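Local coordinates for protein ribulose-5-phosphate reductase 1 (Staphylococcus aureus, PDB 6XHK) that catalyses the NADPH-dependent reduction of D-ribulose 5-phosphate to D-ribitol 5-phosphate, a step in making the poly(ribitol phosphate) teichoic acid of the bacterial cell wall, at residues Met1-Tyr6 with Met117-Val121; Ile153-Glu157 with Leu276-Ser280; Ala305-Gly309 with Trp332-Val336. All blocks are in the same frame, centred on the assembly; numbering follows the deposited sequence.

Interaction 1. Residues Met1-Tyr6 with Met117-Val121; sequences MINQVY and MQDFV
Residues 2-6 are extended and run antiparallel to the irregular segment 117-120, their directions 173° apart. Val5 faces Gln118 in a single bridge, CA to CA 4.3 Å. On its two sides the backbone bonds are Tyr6 N to Met117 O, 2.9 Å, and Asp119 N to Gln4 O, 3.0 Å. Asp119 then turns helical (phi/psi -69/-33), ending the pairing, and the t rotamer of Asn3 takes over: a carboxamide, donor and acceptor at once, satisfies both backbone polar atoms of Phe120, with Phe120 N to Asn3 OD1 2.9 Å and Asn3 ND2 to Phe120 O 2.8 Å. The contact thus ties the N-terminal strand, which also pairs with strand 13-20, to the loop before strand 121-123, within the GroES-like part of a zinc-type alcohol dehydrogenase. Gln118 NE2 also donates to Phe120 O, 3.2 Å. Gln4, chi1 m, gives NE2 to Asp119 OD2 at 2.5 Å. Met1, unbranched and t, t, p, lays CE over a face of the Phe120 ring, 4.2 Å from its centroid, in a CH-pi contact.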
loop_
_atom_site.group_PDB
_atom_site.type_symbol
_atom_site.label_atom_id
_atom_site.label_comp_id
_atom_site.label_asym_id
_atom_site.label_seq_id
_atom_site.Cartn_x
_atom_site.Cartn_y
_atom_site.Cartn_z
ATOM N N MET A 1 11.126 -11.714 -28.859
ATOM C CA MET A 1 10.210 -10.591 -28.619
ATOM C C MET A 1 10.890 -9.376 -27.959
ATOM O O MET A 1 11.831 -9.538 -27.200
ATOM C CB MET A 1 9.032 -11.068 -27.784
ATOM C CG MET A 1 7.858 -10.124 -27.810
ATOM S SD MET A 1 6.293 -10.858 -27.284
ATOM C CE MET A 1 6.594 -11.310 -25.595
ATOM N N ILE A 2 10.434 -8.164 -28.278
ATOM C CA ILE A 2 11.085 -6.930 -27.840
ATOM C C ILE A 2 10.190 -6.222 -26.837
ATOM O O ILE A 2 9.035 -5.885 -27.142
ATOM C CB ILE A 2 11.406 -5.987 -29.010
ATOM C CG1 ILE A 2 12.400 -6.600 -29.972
ATOM C CG2 ILE A 2 12.012 -4.718 -28.488
ATOM C CD1 ILE A 2 13.687 -7.004 -29.317
ATOM N N ASN A 3 10.741 -5.954 -25.653
ATOM C CA ASN A 3 10.027 -5.274 -24.577
ATOM C C ASN A 3 10.516 -3.834 -24.480
ATOM O O ASN A 3 11.725 -3.583 -24.507
ATOM C CB ASN A 3 10.240 -6.000 -23.249
ATOM C CG ASN A 3 9.241 -5.592 -22.182
ATOM O OD1 ASN A 3 8.226 -4.966 -22.470
ATOM N ND2 ASN A 3 9.509 -5.978 -20.949
ATOM N N GLN A 4 9.583 -2.889 -24.416
ATOM C CA GLN A 4 9.935 -1.500 -24.171
ATOM C C GLN A 4 9.801 -1.247 -22.678
ATOM O O GLN A 4 8.715 -1.417 -22.106
ATOM C CB GLN A 4 9.046 -0.527 -24.941
ATOM C CG GLN A 4 9.035 -0.705 -26.426
ATOM C CD GLN A 4 8.009 0.172 -27.106
ATOM O OE1 GLN A 4 8.353 0.948 -28.014
ATOM N NE2 GLN A 4 6.752 0.089 -26.658
ATOM N N VAL A 5 10.901 -0.855 -22.048
ATOM C CA VAL A 5 10.917 -0.492 -20.638
ATOM C C VAL A 5 10.968 1.025 -20.552
ATOM O O VAL A 5 11.728 1.669 -21.286
ATOM C CB VAL A 5 12.110 -1.136 -19.915
ATOM C CG1 VAL A 5 12.241 -0.591 -18.514
ATOM C CG2 VAL A 5 11.952 -2.642 -19.895
ATOM N N TYR A 6 10.133 1.595 -19.689
ATOM C CA TYR A 6 10.061 3.040 -19.483
ATOM C C TYR A 6 10.764 3.345 -18.167
ATOM O O TYR A 6 10.175 3.249 -17.082
ATOM C CB TYR A 6 8.608 3.516 -19.528
ATOM C CG TYR A 6 7.942 3.181 -20.853
ATOM C CD1 TYR A 6 8.177 3.961 -21.994
ATOM C CD2 TYR A 6 7.187 2.022 -20.998
ATOM C CE1 TYR A 6 7.603 3.639 -23.221
ATOM C CE2 TYR A 6 6.617 1.684 -22.223
ATOM C CZ TYR A 6 6.830 2.489 -23.332
ATOM O OH TYR A 6 6.252 2.129 -24.538
ATOM N N MET A 117 6.493 -0.202 -15.186
ATOM C CA MET A 117 6.298 0.628 -16.374
ATOM C C MET A 117 7.041 0.014 -17.557
ATOM O O MET A 117 8.079 0.496 -18.010
ATOM C CB MET A 117 6.743 2.054 -16.111
ATOM C CG MET A 117 6.179 2.633 -14.854
ATOM S SD MET A 117 7.109 4.106 -14.493
ATOM C CE MET A 117 6.567 5.167 -15.798
ATOM N N GLN A 118 6.481 -1.075 -18.077
ATOM C CA GLN A 118 7.020 -1.684 -19.284
ATOM C C GLN A 118 5.892 -2.382 -20.038
ATOM O O GLN A 118 4.791 -2.569 -19.515
ATOM C CB GLN A 118 8.173 -2.643 -18.951
ATOM C CG GLN A 118 7.953 -3.585 -17.799
ATOM C CD GLN A 118 9.261 -3.983 -17.168
ATOM O OE1 GLN A 118 10.087 -3.124 -16.883
ATOM N NE2 GLN A 118 9.491 -5.284 -17.007
ATOM N N ASP A 119 6.176 -2.756 -21.293
ATOM C CA ASP A 119 5.151 -3.394 -22.116
ATOM C C ASP A 119 4.812 -4.792 -21.606
ATOM O O ASP A 119 3.658 -5.219 -21.717
ATOM C CB ASP A 119 5.589 -3.470 -23.579
ATOM C CG ASP A 119 5.393 -2.163 -24.331
ATOM O OD1 ASP A 119 4.471 -1.390 -23.971
ATOM O OD2 ASP A 119 6.137 -1.941 -25.320
ATOM N N PHE A 120 5.791 -5.519 -21.047
ATOM C CA PHE A 120 5.543 -6.849 -20.504
ATOM C C PHE A 120 6.310 -7.014 -19.196
ATOM O O PHE A 120 7.442 -6.538 -19.070
ATOM C CB PHE A 120 5.976 -7.952 -21.467
ATOM C CG PHE A 120 5.281 -7.911 -22.795
ATOM C CD1 PHE A 120 3.988 -8.385 -22.943
ATOM C CD2 PHE A 120 5.982 -7.482 -23.931
ATOM C CE1 PHE A 120 3.375 -8.353 -24.174
ATOM C CE2 PHE A 120 5.394 -7.466 -25.169
ATOM C CZ PHE A 120 4.085 -7.905 -25.294
ATOM N N VAL A 121 5.693 -7.691 -18.231
ATOM C CA VAL A 121 6.296 -7.979 -16.932
ATOM C C VAL A 121 6.376 -9.487 -16.778
ATOM O O VAL A 121 5.360 -10.178 -16.904
ATOM C CB VAL A 121 5.498 -7.356 -15.774
ATOM C CG1 VAL A 121 6.200 -7.579 -14.481
ATOM C CG2 VAL A 121 5.362 -5.869 -15.982
#

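Interaction 2. Residues Ile153-Glu157 with Leu276-Ser280; sequences IRRFE and LIGSS. With NDP (NADPH dihydro-nicotinamide-adenine-dinucleotide phosphate), chain B.
A single charged side chain supplies most of the surface that segment 153-157 brings to this contact: Arg155, in the last turn of helix 143-155, folds back in an m, m, m conformation (chi1 to chi3) and brings its guanidinium to the edge strand 275-278. There Arg155 NH1 donates to Gly278 O at 2.7 Å, with the carbonyl oxygen near the guanidinium plane, while Ile277 CG2 lies over one face of the group, 3.5 Å from Arg155 NH2. Arginine suits the place because its long arm spans a gap in which the nearest CA atoms, those of Arg155 and Ser279, are still 7.5 Å apart, and because its flat end can donate in its plane and pack apolar atoms on its face. Phe156 N bonds to Ile153 O, 3.2 Å. Phe156 (chi1 m) leaves the backbone sideways, and its ring still reaches the strand, Phe156 CE2 to Ile277 CD1 4.0 Å; the ring also packs on strand 251-254 and meets His225 edge-to-face. Ile277, beta-branched and extended (phi/psi -119/128), points toward segment 153-157 and touches both of these partners. Gly278, with no side chain, offers its carbonyl, and Ser279, small enough to pack against His151 and Ala152 of the helix, turns CB toward segment 153-157, 3.8 Å from Arg155 NH1. Just beyond the strand, the backbone meets the cofactor: NADPH N7N donates to Ser279 O at 3.3 Å, and Ser280 C lies 3.1 Å from NADPH O7N. This carboxamide-binding segment, following the edge strand of a six-stranded parallel sheet, is characteristic of the Rossmann-type nicotinamide site of zinc-family alcohol dehydrogenases.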
loop_
_atom_site.group_PDB
_atom_site.type_symbol
_atom_site.label_atom_id
_atom_site.label_comp_id
_atom_site.label_asym_id
_atom_site.label_seq_id
_atom_site.Cartn_x
_atom_site.Cartn_y
_atom_site.Cartn_z
ATOM N N ILE A 153 -1.723 -6.345 10.558
ATOM C CA ILE A 153 -2.790 -6.843 11.437
ATOM C C ILE A 153 -2.511 -8.280 11.858
ATOM O O ILE A 153 -2.746 -8.673 13.008
ATOM C CB ILE A 153 -4.170 -6.740 10.763
ATOM C CG1 ILE A 153 -4.536 -5.301 10.428
ATOM C CG2 ILE A 153 -5.244 -7.355 11.649
ATOM C CD1 ILE A 153 -5.825 -5.213 9.647
ATOM N N ARG A 154 -2.027 -9.093 10.929
ATOM C CA ARG A 154 -1.759 -10.486 11.230
ATOM C C ARG A 154 -0.522 -10.663 12.103
ATOM O O ARG A 154 -0.288 -11.772 12.596
ATOM C CB ARG A 154 -1.640 -11.254 9.913
ATOM C CG ARG A 154 -2.991 -11.585 9.258
ATOM C CD ARG A 154 -2.750 -12.260 7.914
ATOM N NE ARG A 154 -3.961 -12.806 7.313
ATOM C CZ ARG A 154 -4.448 -14.007 7.595
ATOM N NH1 ARG A 154 -5.556 -14.432 7.004
ATOM N NH2 ARG A 154 -3.819 -14.791 8.463
ATOM N N ARG A 155 0.267 -9.598 12.307
ATOM C CA ARG A 155 1.387 -9.656 13.252
ATOM C C ARG A 155 0.928 -9.685 14.714
ATOM O O ARG A 155 1.699 -10.088 15.592
ATOM C CB ARG A 155 2.338 -8.478 13.017
ATOM C CG ARG A 155 2.848 -8.376 11.559
ATOM C CD ARG A 155 3.787 -9.508 11.147
ATOM N NE ARG A 155 4.839 -9.684 12.140
ATOM C CZ ARG A 155 5.942 -8.940 12.198
ATOM N NH1 ARG A 155 6.141 -7.982 11.294
ATOM N NH2 ARG A 155 6.850 -9.161 13.146
ATOM N N PHE A 156 -0.297 -9.261 15.002
ATOM C CA PHE A 156 -0.946 -9.552 16.278
ATOM C C PHE A 156 -1.504 -10.971 16.245
ATOM O O PHE A 156 -2.489 -11.231 15.538
ATOM C CB PHE A 156 -2.056 -8.542 16.540
ATOM C CG PHE A 156 -1.577 -7.122 16.709
ATOM C CD1 PHE A 156 -2.370 -6.060 16.329
ATOM C CD2 PHE A 156 -0.383 -6.850 17.346
ATOM C CE1 PHE A 156 -1.940 -4.755 16.503
ATOM C CE2 PHE A 156 0.039 -5.540 17.537
ATOM C CZ PHE A 156 -0.740 -4.499 17.115
ATOM N N GLU A 157 -0.871 -11.890 16.996
ATOM C CA GLU A 157 -1.324 -13.276 17.082
ATOM C C GLU A 157 -2.841 -13.288 17.222
ATOM O O GLU A 157 -3.373 -12.842 18.245
ATOM C CB GLU A 157 -0.656 -14.014 18.257
ATOM N N LEU A 276 6.120 -3.252 20.856
ATOM C CA LEU A 276 6.170 -2.551 19.573
ATOM C C LEU A 276 6.655 -3.505 18.494
ATOM O O LEU A 276 7.752 -4.053 18.612
ATOM C CB LEU A 276 7.091 -1.334 19.637
ATOM C CG LEU A 276 6.592 -0.100 20.385
ATOM C CD1 LEU A 276 6.341 -0.389 21.822
ATOM C CD2 LEU A 276 7.635 0.991 20.275
ATOM N N ILE A 277 5.852 -3.687 17.441
ATOM C CA ILE A 277 6.121 -4.668 16.391
ATOM C C ILE A 277 6.269 -3.923 15.057
ATOM O O ILE A 277 5.379 -3.129 14.691
ATOM C CB ILE A 277 4.991 -5.704 16.303
ATOM C CG1 ILE A 277 4.702 -6.284 17.681
ATOM C CG2 ILE A 277 5.440 -6.867 15.432
ATOM C CD1 ILE A 277 3.637 -7.347 17.683
ATOM N N GLY A 278 7.353 -4.170 14.352
ATOM C CA GLY A 278 7.589 -3.566 13.040
ATOM C C GLY A 278 7.134 -4.495 11.924
ATOM O O GLY A 278 7.418 -5.694 11.955
ATOM N N SER A 279 6.406 -3.924 10.956
ATOM C CA SER A 279 5.871 -4.661 9.812
ATOM C C SER A 279 6.161 -3.898 8.523
ATOM O O SER A 279 5.858 -2.701 8.428
ATOM C CB SER A 279 4.361 -4.887 9.964
ATOM O OG SER A 279 3.819 -5.531 8.821
ATOM N N SER A 280 6.729 -4.585 7.522
ATOM C CA SER A 280 7.061 -3.881 6.285
ATOM C C SER A 280 6.519 -4.592 5.046
ATOM O O SER A 280 5.299 -4.741 4.872
ATOM C CB SER A 280 8.578 -3.697 6.184
ATOM O OG SER A 280 8.925 -2.715 5.219
HETATM P PA NDP B . -0.079 9.856 3.417
HETATM O O1A NDP B . 0.468 10.943 2.537
HETATM O O2A NDP B . -1.488 9.482 2.970
HETATM O O5B NDP B . -0.031 10.372 4.996
HETATM C C5B NDP B . -0.910 9.765 6.000
HETATM C C4B NDP B . -1.616 10.861 6.884
HETATM O O4B NDP B . -1.055 11.001 8.056
HETATM C C3B NDP B . -1.521 12.262 6.214
HETATM O O3B NDP B . -2.758 12.757 5.940
HETATM C C2B NDP B . -0.890 13.203 7.231
HETATM O O2B NDP B . -1.680 14.461 7.122
HETATM C C1B NDP B . -1.102 12.592 8.369
HETATM N N9A NDP B . -0.217 12.993 9.467
HETATM C C8A NDP B . 0.878 13.808 9.444
HETATM N N7A NDP B . 1.378 13.904 10.709
HETATM C C5A NDP B . 0.607 13.165 11.491
HETATM C C6A NDP B . 0.670 12.894 13.000
HETATM N N6A NDP B . 1.729 13.498 13.776
HETATM N N1A NDP B . -0.315 12.052 13.591
HETATM C C2A NDP B . -1.368 11.459 12.795
HETATM N N3A NDP B . -1.415 11.726 11.343
HETATM C C4A NDP B . -0.382 12.606 10.727
HETATM O O3 NDP B . 0.853 8.452 3.287
HETATM P PN NDP B . 0.303 6.872 3.574
HETATM O O1N NDP B . -0.986 6.884 4.400
HETATM O O2N NDP B . -0.018 6.214 2.273
HETATM O O5D NDP B . 1.542 6.048 4.325
HETATM C C5D NDP B . 2.574 6.787 5.014
HETATM C C4D NDP B . 3.789 6.060 5.316
HETATM O O4D NDP B . 3.644 4.491 5.137
HETATM C C3D NDP B . 4.969 6.451 4.395
HETATM O O3D NDP B . 6.215 6.662 5.192
HETATM C C2D NDP B . 5.093 5.418 3.526
HETATM O O2D NDP B . 6.427 5.276 2.946
HETATM C C1D NDP B . 4.669 4.107 4.399
HETATM N N1N NDP B . 4.432 2.876 3.613
HETATM C C2N NDP B . 4.905 1.620 4.200
HETATM C C3N NDP B . 4.919 0.286 3.433
HETATM C C7N NDP B . 5.477 -0.998 4.171
HETATM O O7N NDP B . 5.881 -1.940 3.531
HETATM N N7N NDP B . 5.490 -1.027 5.636
HETATM C C4N NDP B . 4.146 0.188 2.094
HETATM C C5N NDP B . 3.872 1.565 1.448
HETATM C C6N NDP B . 3.773 2.846 2.304
HETATM P P2B NDP B . -0.863 15.765 6.595
HETATM O O1X NDP B . 0.460 15.912 7.316
HETATM O O2X NDP B . -0.582 15.568 5.115
HETATM O O3X NDP B . -1.722 16.992 6.855
#

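Interaction 3. Residues Ala305-Gly309 with Trp332-Val336; sequences ALLKG and WGKTV
This is a parallel strand pairing, backed by an indole hydrogen bond, where strands 308-314 and 334-339 begin side by side. Lys308 is bridged with Lys334 at a CA-CA distance of 5.3 Å, held by Lys334 N to Leu307 O, 2.9 Å, and Gly309 N to Lys334 O, 2.7 Å. A type I turn, Ala305 to Lys308, leads in, closed by Lys308 N to Ala305 O, 3.0 Å. Tryptophan suits its place by donating at the ring edge, Trp332 NE1 to Leu306 O 2.9 Å, and packing on a face, where Leu307 CD2 lies 3.9 Å from Trp332 CZ2. Gly333 (phi/psi 92/174) must lack a side chain: a CB would strike Leu307 O. One at Gly309 would hit Lys334 O. Extended Lys308 puts CG 3.9 Å from Val336 CG2; its NZ hydrogen-bonds Ser138 OG. Lys334, m, m, m, curls away to bond Ile37 O and form a salt bridge with Glu65. The pair belongs to a beta-alpha-beta unit with helix 318-328, whose second strand borders the predicted catalytic zinc site.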
loop_
_atom_site.group_PDB
_atom_site.type_symbol
_atom_site.label_atom_id
_atom_site.label_comp_id
_atom_site.label_asym_id
_atom_site.label_seq_id
_atom_site.Cartn_x
_atom_site.Cartn_y
_atom_site.Cartn_z
ATOM N N ALA A 305 -12.791 1.805 -3.073
ATOM C CA ALA A 305 -13.004 2.680 -4.210
ATOM C C ALA A 305 -12.934 4.156 -3.816
ATOM O O ALA A 305 -12.506 4.990 -4.626
ATOM C CB ALA A 305 -14.337 2.338 -4.845
ATOM N N LEU A 306 -13.325 4.498 -2.575
ATOM C CA LEU A 306 -13.220 5.872 -2.086
ATOM C C LEU A 306 -11.792 6.387 -2.022
ATOM O O LEU A 306 -11.615 7.601 -1.861
ATOM C CB LEU A 306 -13.870 6.016 -0.709
ATOM C CG LEU A 306 -15.365 6.293 -0.725
ATOM C CD1 LEU A 306 -15.609 7.558 -1.537
ATOM C CD2 LEU A 306 -16.147 5.123 -1.317
ATOM N N LEU A 307 -10.788 5.510 -2.145
ATOM C CA LEU A 307 -9.395 5.933 -2.201
ATOM C C LEU A 307 -8.933 6.300 -3.596
ATOM O O LEU A 307 -7.956 7.050 -3.724
ATOM C CB LEU A 307 -8.457 4.840 -1.701
ATOM C CG LEU A 307 -7.883 4.990 -0.304
ATOM C CD1 LEU A 307 -7.163 3.706 0.039
ATOM C CD2 LEU A 307 -6.974 6.204 -0.167
ATOM N N LYS A 308 -9.573 5.748 -4.636
ATOM C CA LYS A 308 -9.214 6.064 -6.015
ATOM C C LYS A 308 -9.328 7.566 -6.211
ATOM O O LYS A 308 -10.433 8.116 -6.199
ATOM C CB LYS A 308 -10.106 5.317 -7.017
ATOM C CG LYS A 308 -9.800 5.583 -8.510
ATOM C CD LYS A 308 -10.764 4.768 -9.380
ATOM C CE LYS A 308 -10.617 5.004 -10.871
ATOM N NZ LYS A 308 -11.741 4.334 -11.577
ATOM N N GLY A 309 -8.187 8.233 -6.341
ATOM C CA GLY A 309 -8.168 9.654 -6.600
ATOM C C GLY A 309 -8.407 9.936 -8.066
ATOM O O GLY A 309 -9.536 9.803 -8.546
ATOM N N TRP A 332 -5.926 13.864 -1.278
ATOM C CA TRP A 332 -6.434 12.593 -0.788
ATOM C C TRP A 332 -6.360 11.553 -1.898
ATOM O O TRP A 332 -6.572 11.870 -3.076
ATOM C CB TRP A 332 -7.894 12.737 -0.331
ATOM C CG TRP A 332 -8.636 11.436 -0.170
ATOM C CD1 TRP A 332 -9.495 10.872 -1.058
ATOM C CD2 TRP A 332 -8.624 10.572 0.981
ATOM N NE1 TRP A 332 -9.991 9.689 -0.558
ATOM C CE2 TRP A 332 -9.478 9.486 0.695
ATOM C CE3 TRP A 332 -7.965 10.607 2.218
ATOM C CZ2 TRP A 332 -9.693 8.445 1.601
ATOM C CZ3 TRP A 332 -8.185 9.577 3.114
ATOM C CH2 TRP A 332 -9.042 8.509 2.802
ATOM N N GLY A 333 -6.071 10.312 -1.518
ATOM C CA GLY A 333 -6.251 9.184 -2.403
ATOM C C GLY A 333 -5.016 8.821 -3.209
ATOM O O GLY A 333 -3.981 9.497 -3.192
ATOM N N LYS A 334 -5.157 7.708 -3.931
ATOM C CA LYS A 334 -4.162 7.148 -4.837
ATOM C C LYS A 334 -4.426 7.582 -6.278
ATOM O O LYS A 334 -5.577 7.721 -6.696
ATOM C CB LYS A 334 -4.197 5.617 -4.744
ATOM C CG LYS A 334 -3.858 5.009 -3.369
ATOM C CD LYS A 334 -2.393 5.173 -3.029
ATOM C CE LYS A 334 -1.588 4.132 -3.782
ATOM N NZ LYS A 334 -0.120 4.220 -3.565
ATOM N N THR A 335 -3.348 7.789 -7.039
ATOM C CA THR A 335 -3.415 8.096 -8.475
ATOM C C THR A 335 -3.239 6.835 -9.324
ATOM O O THR A 335 -2.173 6.210 -9.302
ATOM C CB THR A 335 -2.349 9.129 -8.860
ATOM O OG1 THR A 335 -2.423 10.269 -7.988
ATOM C CG2 THR A 335 -2.396 9.506 -10.346
ATOM N N VAL A 336 -4.271 6.482 -10.099
ATOM C CA VAL A 336 -4.269 5.268 -10.912
ATOM C C VAL A 336 -3.834 5.596 -12.335
ATOM O O VAL A 336 -4.078 6.694 -12.852
ATOM C CB VAL A 336 -5.650 4.578 -10.889
ATOM C CG1 VAL A 336 -5.560 3.202 -11.483
ATOM C CG2 VAL A 336 -6.142 4.464 -9.462
#

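Overall arrangement
The three contacts follow one another along the chain. Interaction 1 lies at the far end of the catalytic domain, and interaction 2 is across the chain's centre, with centres 36 Å apart; interaction 3 is about 26 Å from interaction 1 and 25 Å from interaction 2, centre to centre, and none touches another. Strand 28-36 relates the first to the third: it pairs with both 121-123, which continues segment 117-121, and 334-339. Interaction 2 instead belongs to the parallel cofactor-binding sheet. Interactions 2 and 3 approach the active site from different parts of the fold, one holding the nicotinamide carboxamide and the other bordering the predicted zinc ligands, whereas interaction 1 pairs the chain's first strand with the loop before strand 121-123.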